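Local atomic coordinates of aspergillopepsin II heavy chain (Aspergillus niger var. macrosporus, PDB entry 1Y43), a protein that forms the heavy chain of an acid endopeptidase of the peptidase G1 family, which hydrolyses peptide bonds in proteins. Residues W44-A49 and N95-L100; S62-V67 and T78-T83; Y5-W10 and A122-V127. All coordinates share one frame; numbering follows the deposited sequence.

Interaction 1 (W44-A49 and N95-L100)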
ATOM      1  N   TRP B  44      -0.017  10.628  -5.743  1.00  5.15           N
ATOM      2  CA  TRP B  44      -0.988  10.533  -6.811  1.00  5.31           C
ATOM      3  C   TRP B  44      -0.099  10.418  -8.057  1.00  6.27           C
ATOM      4  O   TRP B  44       0.286  11.425  -8.667  1.00  5.91           O
ATOM      5  CB  TRP B  44      -1.911  11.759  -6.898  1.00  5.23           C
ATOM      6  CG  TRP B  44      -3.053  11.569  -7.889  1.00  6.41           C
ATOM      7  CD1 TRP B  44      -2.955  11.206  -9.221  1.00  7.86           C
ATOM      8  CD2 TRP B  44      -4.450  11.691  -7.623  1.00  5.19           C
ATOM      9  NE1 TRP B  44      -4.197  11.094  -9.774  1.00  7.89           N
ATOM     10  CE2 TRP B  44      -5.138  11.384  -8.815  1.00  7.74           C
ATOM     11  CE3 TRP B  44      -5.195  12.024  -6.479  1.00  5.98           C
ATOM     12  CZ2 TRP B  44      -6.539  11.400  -8.906  1.00  7.44           C
ATOM     13  CZ3 TRP B  44      -6.583  12.037  -6.568  1.00  6.61           C
ATOM     14  CH2 TRP B  44      -7.238  11.726  -7.769  1.00  6.60           C
ATOM     15  N   TYR B  45       0.321   9.193  -8.351  1.00  7.13           N
ATOM     16  CA  TYR B  45       1.167   8.911  -9.505  1.00  8.81           C
ATOM     17  C   TYR B  45       0.464   9.460 -10.749  1.00  8.65           C
ATOM     18  O   TYR B  45      -0.742   9.287 -10.888  1.00  8.96           O
ATOM     19  CB  TYR B  45       1.363   7.395  -9.593  1.00 10.35           C
ATOM     20  CG  TYR B  45       2.127   6.922 -10.799  1.00 14.32           C
ATOM     21  CD1 TYR B  45       1.474   6.676 -12.011  1.00 17.06           C
ATOM     22  CD2 TYR B  45       3.503   6.713 -10.735  1.00 16.64           C
ATOM     23  CE1 TYR B  45       2.175   6.230 -13.138  1.00 18.75           C
ATOM     24  CE2 TYR B  45       4.219   6.262 -11.854  1.00 18.07           C
ATOM     25  CZ  TYR B  45       3.549   6.028 -13.052  1.00 19.24           C
ATOM     26  OH  TYR B  45       4.250   5.608 -14.170  1.00 21.82           O
ATOM     27  N   PRO B  46       1.214   9.999 -11.733  1.00  9.54           N
ATOM     28  CA  PRO B  46       2.666  10.170 -11.854  1.00  9.44           C
ATOM     29  C   PRO B  46       3.399  11.264 -11.093  1.00  9.45           C
ATOM     30  O   PRO B  46       4.584  11.482 -11.351  1.00 12.05           O
ATOM     31  CB  PRO B  46       2.862  10.298 -13.361  1.00  9.15           C
ATOM     32  CG  PRO B  46       1.703  11.105 -13.747  1.00 10.32           C
ATOM     33  CD  PRO B  46       0.551  10.467 -12.963  1.00 10.22           C
ATOM     34  N   ASP B  47       2.731  11.972 -10.193  1.00  9.18           N
ATOM     35  CA  ASP B  47       3.424  12.974  -9.389  1.00  9.42           C
ATOM     36  C   ASP B  47       4.276  12.180  -8.376  1.00  9.25           C
ATOM     37  O   ASP B  47       4.098  10.968  -8.210  1.00  8.82           O
ATOM     38  CB  ASP B  47       2.405  13.845  -8.644  1.00 10.69           C
ATOM     39  CG  ASP B  47       3.001  15.140  -8.086  1.00 14.19           C
ATOM     40  OD1 ASP B  47       4.224  15.384  -8.179  1.00 14.97           O
ATOM     41  OD2 ASP B  47       2.214  15.941  -7.539  1.00 16.85           O
ATOM     42  N   TYR B  48       5.211  12.865  -7.721  1.00  9.38           N
ATOM     43  CA  TYR B  48       6.093  12.266  -6.724  1.00  9.76           C
ATOM     44  C   TYR B  48       5.357  11.893  -5.448  1.00  8.86           C
ATOM     45  O   TYR B  48       4.279  12.417  -5.171  1.00  8.50           O
ATOM     46  CB  TYR B  48       7.168  13.279  -6.302  1.00 12.87           C
ATOM     47  CG  TYR B  48       8.036  13.792  -7.428  1.00 15.61           C
ATOM     48  CD1 TYR B  48       9.108  13.038  -7.893  1.00 15.97           C
ATOM     49  CD2 TYR B  48       7.790  15.034  -8.023  1.00 15.75           C
ATOM     50  CE1 TYR B  48       9.919  13.501  -8.924  1.00 18.44           C
ATOM     51  CE2 TYR B  48       8.597  15.509  -9.062  1.00 17.90           C
ATOM     52  CZ  TYR B  48       9.661  14.733  -9.505  1.00 18.86           C
ATOM     53  OH  TYR B  48      10.464  15.179 -10.539  1.00 20.31           O
ATOM     54  N   ALA B  49       5.965  11.001  -4.674  1.00  8.16           N
ATOM     55  CA  ALA B  49       5.428  10.622  -3.370  1.00  8.41           C
ATOM     56  C   ALA B  49       5.945  11.715  -2.421  1.00  8.71           C
ATOM     57  O   ALA B  49       7.052  12.233  -2.614  1.00  9.74           O
ATOM     58  CB  ALA B  49       5.957   9.266  -2.934  1.00  8.02           C
ATOM     59  N   ASN B  95      -5.874  19.556 -10.052  1.00 35.13           N
ATOM     60  CA  ASN B  95      -4.510  19.904 -10.450  1.00 36.37           C
ATOM     61  C   ASN B  95      -3.592  18.677 -10.407  1.00 35.13           C
ATOM     62  O   ASN B  95      -2.369  18.800 -10.280  1.00 36.34           O
ATOM     63  CB  ASN B  95      -3.946  21.026  -9.548  1.00 39.45           C
ATOM     64  CG  ASN B  95      -4.743  22.331  -9.653  1.00 43.04           C
ATOM     65  OD1 ASN B  95      -4.897  22.901 -10.731  1.00 46.26           O
ATOM     66  ND2 ASN B  95      -5.236  22.812  -8.526  1.00 45.00           N
ATOM     67  N   VAL B  96      -4.177  17.491 -10.545  1.00 32.46           N
ATOM     68  CA  VAL B  96      -3.381  16.278 -10.504  1.00 30.06           C
ATOM     69  C   VAL B  96      -2.736  16.028 -11.861  1.00 28.82           C
ATOM     70  O   VAL B  96      -3.082  16.677 -12.850  1.00 28.82           O
ATOM     71  CB  VAL B  96      -4.211  15.048 -10.048  1.00 28.95           C
ATOM     72  CG1 VAL B  96      -4.836  15.330  -8.696  1.00 28.04           C
ATOM     73  CG2 VAL B  96      -5.268  14.686 -11.071  1.00 28.54           C
ATOM     74  N   GLU B  97      -1.825  15.057 -11.916  1.00 26.55           N
ATOM     75  CA  GLU B  97      -1.127  14.767 -13.164  1.00 24.77           C
ATOM     76  C   GLU B  97      -1.655  13.552 -13.920  1.00 22.90           C
ATOM     77  O   GLU B  97      -1.085  13.169 -14.954  1.00 23.06           O
ATOM     78  CB  GLU B  97       0.368  14.604 -12.897  1.00 24.70           C
ATOM     79  CG  GLU B  97       1.027  15.865 -12.338  1.00 27.27           C
ATOM     80  CD  GLU B  97       2.511  15.699 -12.088  1.00 28.77           C
ATOM     81  OE1 GLU B  97       3.092  14.674 -12.521  1.00 28.86           O
ATOM     82  OE2 GLU B  97       3.106  16.599 -11.455  1.00 30.14           O
ATOM     83  N   GLY B  98      -2.732  12.951 -13.407  1.00 19.78           N
ATOM     84  CA  GLY B  98      -3.303  11.786 -14.057  1.00 16.58           C
ATOM     85  C   GLY B  98      -4.716  11.455 -13.621  1.00 14.06           C
ATOM     86  O   GLY B  98      -5.083  11.632 -12.454  1.00 15.37           O
ATOM     87  N   ASP B  99      -5.515  10.974 -14.564  1.00 10.86           N
ATOM     88  CA  ASP B  99      -6.899  10.612 -14.289  1.00 10.43           C
ATOM     89  C   ASP B  99      -7.028   9.161 -13.904  1.00  9.04           C
ATOM     90  O   ASP B  99      -6.452   8.291 -14.541  1.00  8.09           O
ATOM     91  CB  ASP B  99      -7.791  10.847 -15.515  1.00 12.17           C
ATOM     92  CG  ASP B  99      -8.014  12.310 -15.806  1.00 14.79           C
ATOM     93  OD1 ASP B  99      -7.788  13.155 -14.910  1.00 17.50           O
ATOM     94  OD2 ASP B  99      -8.405  12.624 -16.948  1.00 18.02           O
ATOM     95  N   LEU B 100      -7.815   8.905 -12.863  1.00  8.19           N
ATOM     96  CA  LEU B 100      -8.062   7.549 -12.413  1.00  6.83           C
ATOM     97  C   LEU B 100      -9.057   6.878 -13.357  1.00  7.04           C
ATOM     98  O   LEU B 100      -9.827   7.557 -14.032  1.00  8.23           O
ATOM     99  CB  LEU B 100      -8.706   7.574 -11.032  1.00  7.60           C
ATOM    100  CG  LEU B 100      -7.870   8.120  -9.888  1.00  7.62           C
ATOM    101  CD1 LEU B 100      -8.741   8.198  -8.634  1.00  7.93           C
ATOM    102  CD2 LEU B 100      -6.668   7.209  -9.681  1.00  7.06           C
TER
HETATM  103  O   HOH W   1      -0.630  13.959  -9.651  1.00 17.35           O

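Interaction 2 (S62-V67 and T78-T83). With SO4 (sulfate ion), chain G.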
ATOM      1  N   SER B  62      -0.763   0.437  15.374  1.00  5.32           N
ATOM      2  CA  SER B  62      -1.878   0.066  14.521  1.00  6.22           C
ATOM      3  C   SER B  62      -2.169   1.258  13.634  1.00  5.88           C
ATOM      4  O   SER B  62      -2.442   2.366  14.123  1.00  6.28           O
ATOM      5  CB  SER B  62      -3.101  -0.242  15.363  1.00  8.20           C
ATOM      6  OG  SER B  62      -2.966  -1.513  15.956  1.00 14.27           O
ATOM      7  N   ILE B  63      -2.098   1.028  12.332  1.00  4.78           N
ATOM      8  CA  ILE B  63      -2.311   2.075  11.359  1.00  5.12           C
ATOM      9  C   ILE B  63      -3.532   1.785  10.500  1.00  5.68           C
ATOM     10  O   ILE B  63      -3.787   0.628  10.155  1.00  7.45           O
ATOM     11  CB  ILE B  63      -1.089   2.157  10.409  1.00  5.93           C
ATOM     12  CG1 ILE B  63       0.195   2.376  11.210  1.00  7.06           C
ATOM     13  CG2 ILE B  63      -1.280   3.228   9.357  1.00  6.32           C
ATOM     14  CD1 ILE B  63       0.211   3.607  12.097  1.00  7.74           C
ATOM     15  N   LYS B  64      -4.320   2.813  10.206  1.00  5.70           N
ATOM     16  CA  LYS B  64      -5.464   2.655   9.312  1.00  5.45           C
ATOM     17  C   LYS B  64      -5.210   3.600   8.142  1.00  5.52           C
ATOM     18  O   LYS B  64      -4.978   4.797   8.342  1.00  7.29           O
ATOM     19  CB  LYS B  64      -6.783   3.013  10.003  1.00  6.89           C
ATOM     20  CG  LYS B  64      -7.994   2.848   9.099  1.00  9.69           C
ATOM     21  CD  LYS B  64      -9.285   3.071   9.859  1.00 12.94           C
ATOM     22  CE  LYS B  64     -10.504   2.990   8.948  1.00 17.67           C
ATOM     23  NZ  LYS B  64     -11.733   3.442   9.680  1.00 19.96           N
ATOM     24  N   VAL B  65      -5.170   3.055   6.937  1.00  4.60           N
ATOM     25  CA  VAL B  65      -4.947   3.865   5.745  1.00  5.02           C
ATOM     26  C   VAL B  65      -6.185   3.854   4.856  1.00  4.90           C
ATOM     27  O   VAL B  65      -6.819   2.810   4.663  1.00  5.08           O
ATOM     28  CB  VAL B  65      -3.718   3.381   4.925  1.00  5.71           C
ATOM     29  CG1 VAL B  65      -2.432   3.766   5.634  1.00  6.26           C
ATOM     30  CG2 VAL B  65      -3.774   1.864   4.691  1.00  6.99           C
ATOM     31  N   THR B  66      -6.470   5.001   4.248  1.00  3.89           N
ATOM     32  CA  THR B  66      -7.637   5.146   3.392  1.00  4.16           C
ATOM     33  C   THR B  66      -7.393   6.109   2.238  1.00  3.86           C
ATOM     34  O   THR B  66      -6.791   7.167   2.438  1.00  4.41           O
ATOM     35  CB  THR B  66      -8.804   5.764   4.208  1.00  4.79           C
ATOM     36  OG1 THR B  66      -9.089   4.940   5.342  1.00  6.28           O
ATOM     37  CG2 THR B  66     -10.053   5.934   3.356  1.00  5.66           C
ATOM     38  N   VAL B  67      -7.804   5.718   1.034  1.00  4.28           N
ATOM     39  CA  VAL B  67      -7.764   6.626  -0.119  1.00  4.07           C
ATOM     40  C   VAL B  67      -9.217   6.716  -0.594  1.00  5.33           C
ATOM     41  O   VAL B  67      -9.972   5.741  -0.534  1.00  4.99           O
ATOM     42  CB  VAL B  67      -6.855   6.183  -1.306  1.00  4.82           C
ATOM     43  CG1 VAL B  67      -5.382   6.291  -0.923  1.00  4.89           C
ATOM     44  CG2 VAL B  67      -7.212   4.800  -1.809  1.00  4.45           C
ATOM     45  N   THR B  78      -5.472   9.384   3.583  1.00  4.06           N
ATOM     46  CA  THR B  78      -5.460   9.527   5.030  1.00  4.51           C
ATOM     47  C   THR B  78      -4.709   8.405   5.717  1.00  5.08           C
ATOM     48  O   THR B  78      -4.851   7.228   5.351  1.00  4.78           O
ATOM     49  CB  THR B  78      -6.897   9.544   5.577  1.00  5.76           C
ATOM     50  OG1 THR B  78      -7.606  10.663   5.020  1.00  6.27           O
ATOM     51  CG2 THR B  78      -6.909   9.613   7.112  1.00  6.73           C
ATOM     52  N   VAL B  79      -3.883   8.789   6.694  1.00  4.79           N
ATOM     53  CA  VAL B  79      -3.114   7.847   7.502  1.00  4.94           C
ATOM     54  C   VAL B  79      -3.444   8.148   8.962  1.00  5.26           C
ATOM     55  O   VAL B  79      -3.268   9.280   9.441  1.00  5.91           O
ATOM     56  CB  VAL B  79      -1.576   7.991   7.305  1.00  5.39           C
ATOM     57  CG1 VAL B  79      -0.831   7.072   8.281  1.00  6.16           C
ATOM     58  CG2 VAL B  79      -1.186   7.653   5.863  1.00  6.28           C
ATOM     59  N   GLU B  80      -3.989   7.158   9.646  1.00  5.21           N
ATOM     60  CA  GLU B  80      -4.334   7.330  11.037  1.00  5.68           C
ATOM     61  C   GLU B  80      -3.550   6.343  11.873  1.00  5.39           C
ATOM     62  O   GLU B  80      -3.514   5.153  11.567  1.00  6.22           O
ATOM     63  CB  GLU B  80      -5.816   7.067  11.242  1.00  8.52           C
ATOM     64  CG  GLU B  80      -6.261   7.229  12.684  1.00 13.62           C
ATOM     65  CD  GLU B  80      -7.745   6.931  12.888  1.00 17.67           C
ATOM     66  OE1 GLU B  80      -8.377   6.294  12.002  1.00 17.40           O
ATOM     67  OE2 GLU B  80      -8.277   7.315  13.959  1.00 20.69           O
ATOM     68  N   ASN B  81      -2.864   6.850  12.886  1.00  4.92           N
ATOM     69  CA  ASN B  81      -2.130   5.987  13.792  1.00  5.28           C
ATOM     70  C   ASN B  81      -3.095   5.782  14.959  1.00  6.01           C
ATOM     71  O   ASN B  81      -3.253   6.662  15.812  1.00  6.96           O
ATOM     72  CB  ASN B  81      -0.849   6.664  14.264  1.00  5.67           C
ATOM     73  CG  ASN B  81       0.002   5.750  15.111  1.00  5.73           C
ATOM     74  OD1 ASN B  81      -0.520   4.904  15.851  1.00  7.14           O
ATOM     75  ND2 ASN B  81       1.311   5.904  15.015  1.00  5.70           N
ATOM     76  N   LEU B  82      -3.776   4.644  14.968  1.00  6.25           N
ATOM     77  CA  LEU B  82      -4.758   4.342  15.997  1.00  6.75           C
ATOM     78  C   LEU B  82      -4.163   4.275  17.385  1.00  7.79           C
ATOM     79  O   LEU B  82      -4.806   4.686  18.353  1.00 10.21           O
ATOM     80  CB  LEU B  82      -5.484   3.043  15.660  1.00  8.25           C
ATOM     81  CG  LEU B  82      -6.176   3.080  14.291  1.00  9.84           C
ATOM     82  CD1 LEU B  82      -6.821   1.752  13.971  1.00 10.87           C
ATOM     83  CD2 LEU B  82      -7.212   4.182  14.293  1.00 11.51           C
ATOM     84  N   THR B  83      -2.913   3.845  17.474  1.00  7.11           N
ATOM     85  CA  THR B  83      -2.226   3.710  18.752  1.00  7.58           C
ATOM     86  C   THR B  83      -2.001   5.047  19.454  1.00  8.32           C
ATOM     87  O   THR B  83      -2.153   5.151  20.667  1.00  9.37           O
ATOM     88  CB  THR B  83      -0.863   3.011  18.549  1.00  7.67           C
ATOM     89  OG1 THR B  83      -1.068   1.761  17.886  1.00  8.28           O
ATOM     90  CG2 THR B  83      -0.151   2.789  19.883  1.00  8.09           C
TER
HETATM   91  S   SO4 G 205     -11.828   5.916  12.302  1.00 52.19           S
HETATM   92  O1  SO4 G 205     -11.098   6.775  13.321  1.00 51.02           O
HETATM   93  O2  SO4 G 205     -11.460   4.467  12.533  1.00 51.71           O
HETATM   94  O3  SO4 G 205     -13.327   6.090  12.456  1.00 51.57           O
HETATM   95  O4  SO4 G 205     -11.414   6.323  10.908  1.00 51.20           O

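Interaction 3 (Y5-W10 and A122-V127)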
ATOM      1  N   TYR B   5      17.756  -2.129   3.867  1.00  6.68           N
ATOM      2  CA  TYR B   5      16.661  -2.909   3.317  1.00  6.19           C
ATOM      3  C   TYR B   5      15.354  -2.233   3.668  1.00  5.00           C
ATOM      4  O   TYR B   5      15.180  -1.821   4.808  1.00  5.65           O
ATOM      5  CB  TYR B   5      16.654  -4.289   3.961  1.00  6.43           C
ATOM      6  CG  TYR B   5      17.920  -5.046   3.750  1.00  8.24           C
ATOM      7  CD1 TYR B   5      19.019  -4.842   4.578  1.00  7.80           C
ATOM      8  CD2 TYR B   5      18.030  -5.955   2.710  1.00  8.21           C
ATOM      9  CE1 TYR B   5      20.203  -5.532   4.371  1.00 10.49           C
ATOM     10  CE2 TYR B   5      19.206  -6.654   2.488  1.00 10.13           C
ATOM     11  CZ  TYR B   5      20.287  -6.437   3.320  1.00 10.60           C
ATOM     12  OH  TYR B   5      21.457  -7.125   3.075  1.00 15.82           O
ATOM     13  N   CYS B   6      14.428  -2.162   2.718  1.00  4.75           N
ATOM     14  CA  CYS B   6      13.130  -1.534   2.983  1.00  4.97           C
ATOM     15  C   CYS B   6      11.994  -2.306   2.330  1.00  5.10           C
ATOM     16  O   CYS B   6      12.207  -3.183   1.489  1.00  4.93           O
ATOM     17  CB  CYS B   6      13.079  -0.110   2.405  1.00  6.02           C
ATOM     18  SG  CYS B   6      14.341   1.081   2.960  1.00  6.56           S
ATOM     19  N   ALA B   7      10.776  -1.907   2.689  1.00  5.13           N
ATOM     20  CA  ALA B   7       9.549  -2.456   2.127  1.00  4.80           C
ATOM     21  C   ALA B   7       8.484  -1.399   2.418  1.00  5.13           C
ATOM     22  O   ALA B   7       8.715  -0.498   3.217  1.00  5.12           O
ATOM     23  CB  ALA B   7       9.197  -3.782   2.794  1.00  4.85           C
ATOM     24  N   SER B   8       7.362  -1.452   1.720  1.00  5.32           N
ATOM     25  CA  SER B   8       6.287  -0.502   1.966  1.00  6.03           C
ATOM     26  C   SER B   8       4.951  -1.257   1.965  1.00  6.56           C
ATOM     27  O   SER B   8       4.830  -2.326   1.350  1.00  8.20           O
ATOM     28  CB  SER B   8       6.277   0.581   0.880  1.00  7.08           C
ATOM     29  OG  SER B   8       5.879   0.032  -0.369  1.00 11.16           O
ATOM     30  N   ALA B   9       3.964  -0.708   2.653  1.00  4.48           N
ATOM     31  CA  ALA B   9       2.632  -1.297   2.682  1.00  3.66           C
ATOM     32  C   ALA B   9       1.705  -0.124   2.406  1.00  3.42           C
ATOM     33  O   ALA B   9       1.833   0.938   3.030  1.00  3.73           O
ATOM     34  CB  ALA B   9       2.325  -1.891   4.048  1.00  4.95           C
ATOM     35  N   TRP B  10       0.769  -0.310   1.489  1.00  2.43           N
ATOM     36  CA  TRP B  10      -0.151   0.758   1.139  1.00  3.18           C
ATOM     37  C   TRP B  10      -1.467   0.245   0.562  1.00  3.03           C
ATOM     38  O   TRP B  10      -1.597  -0.935   0.250  1.00  3.98           O
ATOM     39  CB  TRP B  10       0.527   1.689   0.113  1.00  3.07           C
ATOM     40  CG  TRP B  10       1.113   0.998  -1.085  1.00  3.54           C
ATOM     41  CD1 TRP B  10       2.390   0.515  -1.217  1.00  3.86           C
ATOM     42  CD2 TRP B  10       0.470   0.774  -2.350  1.00  4.67           C
ATOM     43  NE1 TRP B  10       2.579   0.022  -2.482  1.00  5.66           N
ATOM     44  CE2 TRP B  10       1.418   0.167  -3.198  1.00  4.91           C
ATOM     45  CE3 TRP B  10      -0.815   1.036  -2.844  1.00  5.45           C
ATOM     46  CZ2 TRP B  10       1.124  -0.181  -4.524  1.00  5.98           C
ATOM     47  CZ3 TRP B  10      -1.105   0.686  -4.169  1.00  6.47           C
ATOM     48  CH2 TRP B  10      -0.138   0.086  -4.988  1.00  5.53           C
ATOM     49  N   ALA B 122      13.440  -5.743   2.489  1.00  5.69           N
ATOM     50  CA  ALA B 122      13.503  -6.102   3.902  1.00  5.21           C
ATOM     51  C   ALA B 122      12.656  -7.320   4.295  1.00  5.45           C
ATOM     52  O   ALA B 122      11.617  -7.594   3.692  1.00  5.22           O
ATOM     53  CB  ALA B 122      13.091  -4.906   4.754  1.00  4.76           C
ATOM     54  N   ASP B 123      13.124  -8.058   5.301  1.00  5.54           N
ATOM     55  CA  ASP B 123      12.357  -9.182   5.842  1.00  6.00           C
ATOM     56  C   ASP B 123      11.472  -8.519   6.906  1.00  5.84           C
ATOM     57  O   ASP B 123      11.942  -8.129   7.974  1.00  6.18           O
ATOM     58  CB  ASP B 123      13.269 -10.221   6.494  1.00  6.60           C
ATOM     59  CG  ASP B 123      12.496 -11.392   7.085  1.00  7.90           C
ATOM     60  OD1 ASP B 123      11.252 -11.322   7.216  1.00  8.29           O
ATOM     61  OD2 ASP B 123      13.138 -12.402   7.420  1.00 10.05           O
ATOM     62  N   PHE B 124      10.194  -8.364   6.585  1.00  6.37           N
ATOM     63  CA  PHE B 124       9.221  -7.732   7.478  1.00  5.89           C
ATOM     64  C   PHE B 124       8.390  -8.747   8.265  1.00  7.17           C
ATOM     65  O   PHE B 124       7.424  -8.366   8.928  1.00  7.52           O
ATOM     66  CB  PHE B 124       8.280  -6.834   6.654  1.00  6.56           C
ATOM     67  CG  PHE B 124       7.690  -7.529   5.451  1.00  5.25           C
ATOM     68  CD1 PHE B 124       6.553  -8.319   5.567  1.00  5.51           C
ATOM     69  CD2 PHE B 124       8.302  -7.430   4.204  1.00  5.84           C
ATOM     70  CE1 PHE B 124       6.047  -9.009   4.464  1.00  4.78           C
ATOM     71  CE2 PHE B 124       7.797  -8.117   3.103  1.00  5.76           C
ATOM     72  CZ  PHE B 124       6.671  -8.901   3.234  1.00  5.29           C
ATOM     73  N   GLY B 125       8.732 -10.032   8.154  1.00  6.56           N
ATOM     74  CA  GLY B 125       7.983 -11.063   8.843  1.00  7.78           C
ATOM     75  C   GLY B 125       6.687 -11.289   8.103  1.00  7.53           C
ATOM     76  O   GLY B 125       6.643 -12.010   7.110  1.00  8.75           O
ATOM     77  N   SER B 126       5.642 -10.603   8.535  1.00  8.22           N
ATOM     78  CA  SER B 126       4.340 -10.725   7.901  1.00  9.88           C
ATOM     79  C   SER B 126       3.583  -9.419   8.106  1.00  9.51           C
ATOM     80  O   SER B 126       3.857  -8.685   9.066  1.00 10.46           O
ATOM     81  CB  SER B 126       3.575 -11.888   8.539  1.00 11.75           C
ATOM     82  OG  SER B 126       2.507 -12.286   7.728  1.00 18.70           O
ATOM     83  N   VAL B 127       2.724  -9.076   7.153  1.00  8.05           N
ATOM     84  CA  VAL B 127       1.884  -7.886   7.252  1.00  7.20           C
ATOM     85  C   VAL B 127       0.469  -8.360   6.959  1.00  6.30           C
ATOM     86  O   VAL B 127       0.232  -9.049   5.965  1.00  6.84           O
ATOM     87  CB  VAL B 127       2.260  -6.783   6.218  1.00  8.00           C
ATOM     88  CG1 VAL B 127       1.197  -5.696   6.198  1.00  8.24           C
ATOM     89  CG2 VAL B 127       3.612  -6.165   6.561  1.00  8.57           C
TER

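Interaction 1 (W44-A49 and N95-L100)
Val-96 lies on one face of the Trp-44 indole. Its CG1 sits 3.9 Å from the centroid of the six-membered ring of Trp-44, 14° from the ring normal, in a CH-pi contact that suits a branched aliphatic residue over a flat ring. Trp-44 CG is anti to the backbone N (chi1 -172°), on a CB that already points toward the loop. At the ring's edge NE1 donates to the carbonyl oxygen of Gly-98 (Trp-44 NE1 to Gly-98 O, 2.9 Å). The bond is bent, with the oxygen tilted out of the ring plane, yet it supplies the buried indole nitrogen with an acceptor. Farther round the ring, Leu-100 CG comes obliquely to 3.7 Å from Trp-44 CZ2. A water joins the backbones, donating to Trp-44 O and accepting from Glu-97 N.

The cis Tyr-45–Pro-46 bond lies in a type VI turn, closed by Asp-47 N donating to Trp-44 O. Pro-46 CG meets Glu-97 CB at 3.8 Å. Glycine suits position 98, where a side chain would point toward the Pro-46 ring at very short range. Beyond, the extended Glu-97 brings its carboxylate over that of Asp-47, the two planes stacked 20° apart and Asp-47 OD1 3.7 Å from Glu-97 OE2. Such proximity would probably raise the pKa of one of them. Tyr-48 N and Tyr-50 OH bond to Asp-47 OD1, and may offset some of the repulsion.

The contact ties the end of strand 35-45 to the loop between strands 86-92 and 104-114. Phe-92 meets the Trp-44 ring edge-to-face, and Leu-23 of strand 22-32 also packs on it.

Interaction 2 (S62-V67 and T78-T83)
Ile-63 and Val-65 pack against Val-79 on the buried face of two paired strands. Ile-63 CG2 comes within 4.0 Å of Val-79 CG1, and Val-65 CG1 lies 4.1 Å from Val-79 CG2, the two valines side by side and pointing the same way. Farther along, Ile-63 CD1 rests 3.7 Å from Asn-81 CG. The Asn-81 amide is a polar group in this buried row, but ND2 is bound by Thr-56 O and Asp-61 OD2, and OD1 accepts from Thr-84 N. Beta-branched residues suit such extended backbone; Val-65 and Val-79 pack on Thr-25 of strand 22-32, and Val-65 on Val-11 of strand 4-13.

The strands form an antiparallel beta hairpin. Lys-64 with Glu-80 and Thr-66 with Thr-78 are its hydrogen-bonded pairs, as in Lys-64 N to Glu-80 O at 2.8 Å. Past the strand end, Thr-83 OG1 takes over as acceptor, 2.9 Å from Ser-62 N in a nearly straight bond (172°). On its outer edge strand 62-67 is continued by an antiparallel strand of the other chain of the assembly, so the sheet crosses the subunit interface.

Lys-64 and Glu-80 occupy the opposite, partly exposed face and pack more loosely. Both chains are extended, with CG anti to the backbone N, and Lys-64 NZ stays 5.0 Å from Glu-80 OE1. Lys-64 NZ instead donates to sulfate O2 at 3.0 Å, and more weakly to O4; the ion probably came from the crystallisation liquor. Beside them, Leu-82 CD1 lies 4.2 Å from Lys-64 CB.

Interaction 3 (Y5-W10 and A122-V127)
Cys-6 and Ala-122 are joined by the single hydrogen bond between these segments: Ala-122 N donates to Cys-6 O at 3.0 Å. The N-H points almost straight at the oxygen (168°), but the donor stands well above the carbonyl plane, 57° out of it. Strand 117-121 runs parallel to strand 4-13, with Cys-6 also backbone-bonded to Ala-120, so the bond from Ala-122 carries the connection just past the strand's end as the chain leaves the sheet.

The apolar contacts are small and close. Tyr-5 CB lies 3.7 Å from Ala-122 CB, while the phenol of Tyr-5 leads away from the contact. The methyl of Ala-122 settles against the strand backbone, 3.7 Å from Cys-6 N, and so short a side chain suits this close approach. Deeper in, Ala-7 CB touches Phe-124 CD2 at 4.0 Å, obliquely to the ring. Phe-124 CG is held between the backbone N and the carbonyl carbon (chi1 50°), and its ring also packs on Val-109 of strand 104-114 and Val-170 of strand 168-172, bridging two sheets.

A polar turn redirects the loop. Asp-123 OD1 accepts from Gly-125 N at 3.0 Å, an Asx turn, and Gly-125 has a positive phi that glycine adopts easily.

The covalent link is a disulfide from Cys-6 to Cys-30 of strand 22-32, with Cys-6 CB pointing away from segment 122-127.

With one backbone bond and otherwise mostly apolar carbons meeting, Ala-122 CB also against backbone, cohesion rests chiefly on apolar burial. Ala-7 and Phe-124 carry it between the sheets, consistent with the beta-sandwich of the concanavalin-like clan.

How the interactions relate
Interaction 3 is the buried contact of the three, whereas interactions 1 and 2 each combine buried residues with an exposed side. Interactions 1 and 3 reach the same mixed sheet on opposite sides of the chain's centre, their centres about 24 Å apart: one at a strand end, the other where the chain crosses to the five-stranded sheet. Interaction 2 belongs to a separate three-stranded sheet, its centre about 17 Å from that of interaction 3. Chemistry follows place. The hairpin relies on a regular ladder of backbone bonds, the loop contact of 44-49 with 95-100 on an aromatic ring, a water and two neighbouring carboxylates, and 5-10 with 122-127 on one backbone bond and apolar carbons, two alanine methyls among them.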